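BolA-like protein (Babesia bovis, PDB 3O2E) is of unknown function but belongs to the BolA/IbaG family and may bind a [2Fe-2S] cluster. Local coordinates at residues 30-33 / 34-38. Sequence-based numbering, arbitrary orientation.
Sequences ERLR and SMLSP
Leu-32 and Leu-36 meet through both backbone and side chain in the last turns of helix 25-36, the first helix of this BolA-like fold. Four successive i to i+4 hydrogen bonds use the carbonyls of residues 30 to 33. Ser-34 N donates to Glu-30 O at 2.8 Å, and Met-35 N to Arg-31 O at 3.1 Å. Leu-36 N then reaches Leu-32 O at 2.8 Å. The last bond, from Ser-37 N to Arg-33 O, is less well directed. Its donor stands above the carbonyl plane, and the C=O...N angle is 124°. Ser-37 is the first residue to leave right-handed helical angles, with a positive phi of 42°, so the helix ends here. Leu-36 O is satisfied outside the helix, by the hydroxyl of Ser-60.

The Arg-31 guanidinium has partners on all three nitrogens. NH1 forms a salt bridge with Glu-30 OE2, on the anti side of the carboxylate and out of its plane. NE pairs with Glu-82, and NH2 is hydrogen-bonded as well. This shared grip should fix the rotation of the group.

On the buried side, CD2 of Leu-32 lies 3.9 Å from CD1 of Leu-36. In both leucines CG lies beside the backbone N, anti to the carbonyl carbon, and the two branches meet between successive turns. They join the helix to the core, Leu-32 against Val-75, Ala-56 and Ile-58, and Leu-36 against Leu-74. Pro-38 has no N-H to continue the bonding pattern. It turns its ring back onto the helix instead, with its CD 3.7 Å from Arg-33 CA.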
loop_
_atom_site.group_PDB
_atom_site.type_symbol
_atom_site.label_atom_id
_atom_site.label_comp_id
_atom_site.label_asym_id
_atom_site.label_seq_id
_atom_site.Cartn_x
_atom_site.Cartn_y
_atom_site.Cartn_z
ATOM N N GLU A 30 3.995 -4.444 -6.848
ATOM C CA GLU A 30 4.078 -3.959 -8.222
ATOM C C GLU A 30 3.027 -2.869 -8.502
ATOM O O GLU A 30 3.319 -1.878 -9.156
ATOM C CB GLU A 30 4.007 -5.169 -9.179
ATOM C CG GLU A 30 3.546 -4.962 -10.642
ATOM C CD GLU A 30 2.967 -6.285 -11.236
ATOM O OE1 GLU A 30 3.579 -7.357 -11.008
ATOM O OE2 GLU A 30 1.874 -6.279 -11.866
ATOM N N ARG A 31 1.804 -3.064 -8.031
ATOM C CA ARG A 31 0.740 -2.096 -8.229
ATOM C C ARG A 31 1.087 -0.825 -7.539
ATOM O O ARG A 31 0.950 0.245 -8.118
ATOM C CB ARG A 31 -0.580 -2.593 -7.644
ATOM C CG ARG A 31 -1.221 -3.728 -8.364
ATOM C CD ARG A 31 -1.824 -3.332 -9.669
ATOM N NE ARG A 31 -2.175 -4.565 -10.333
ATOM C CZ ARG A 31 -1.342 -5.265 -11.100
ATOM N NH1 ARG A 31 -0.108 -4.826 -11.365
ATOM N NH2 ARG A 31 -1.745 -6.420 -11.613
ATOM N N LEU A 32 1.519 -0.931 -6.275
ATOM C CA LEU A 32 1.874 0.278 -5.499
ATOM C C LEU A 32 3.029 1.009 -6.134
ATOM O O LEU A 32 3.006 2.239 -6.228
ATOM C CB LEU A 32 2.196 -0.060 -4.015
ATOM C CG LEU A 32 1.090 -0.660 -3.163
ATOM C CD1 LEU A 32 1.559 -0.926 -1.721
ATOM C CD2 LEU A 32 -0.054 0.259 -3.143
ATOM N N ARG A 33 4.082 0.273 -6.507
ATOM C CA ARG A 33 5.239 0.898 -7.187
ATOM C C ARG A 33 4.856 1.553 -8.502
ATOM O O ARG A 33 5.318 2.637 -8.839
ATOM C CB ARG A 33 6.349 -0.124 -7.447
ATOM C CG ARG A 33 7.020 -0.480 -6.167
ATOM C CD ARG A 33 7.924 -1.687 -6.265
ATOM N NE ARG A 33 8.639 -1.738 -4.986
ATOM C CZ ARG A 33 9.051 -2.823 -4.333
ATOM N NH1 ARG A 33 8.851 -4.042 -4.831
ATOM N NH2 ARG A 33 9.698 -2.651 -3.153
ATOM N N SER A 34 4.030 0.873 -9.280
ATOM C CA SER A 34 3.619 1.411 -10.560
ATOM C C SER A 34 2.874 2.756 -10.411
ATOM O O SER A 34 3.195 3.713 -11.130
ATOM C CB SER A 34 2.781 0.394 -11.302
ATOM O OG SER A 34 2.244 0.996 -12.456
ATOM N N MET A 35 1.922 2.833 -9.463
ATOM C CA MET A 35 1.092 4.048 -9.302
ATOM C C MET A 35 1.743 5.150 -8.452
ATOM O O MET A 35 1.625 6.341 -8.773
ATOM C CB MET A 35 -0.299 3.711 -8.768
ATOM C CG MET A 35 -1.225 4.943 -8.772
ATOM S SD MET A 35 -2.918 4.864 -8.215
ATOM C CE MET A 35 -3.825 4.326 -9.685
ATOM N N LEU A 36 2.434 4.753 -7.384
ATOM C CA LEU A 36 2.862 5.681 -6.360
ATOM C C LEU A 36 4.356 5.976 -6.319
ATOM O O LEU A 36 4.745 6.892 -5.627
ATOM C CB LEU A 36 2.396 5.205 -5.006
ATOM C CG LEU A 36 0.929 4.846 -4.911
ATOM C CD1 LEU A 36 0.713 4.104 -3.571
ATOM C CD2 LEU A 36 0.063 6.068 -5.046
ATOM N N SER A 37 5.166 5.234 -7.092
ATOM C CA SER A 37 6.569 5.507 -7.263
ATOM C C SER A 37 7.201 5.874 -5.920
ATOM O O SER A 37 7.824 6.924 -5.792
ATOM C CB SER A 37 6.731 6.620 -8.291
ATOM O OG SER A 37 6.290 6.149 -9.556
ATOM N N PRO A 38 7.028 5.000 -4.909
ATOM C CA PRO A 38 7.487 5.362 -3.560
ATOM C C PRO A 38 8.998 5.437 -3.441
ATOM O O PRO A 38 9.699 4.781 -4.172
ATOM C CB PRO A 38 6.916 4.239 -2.669
ATOM C CG PRO A 38 6.891 3.014 -3.584
ATOM C CD PRO A 38 6.546 3.603 -4.975
#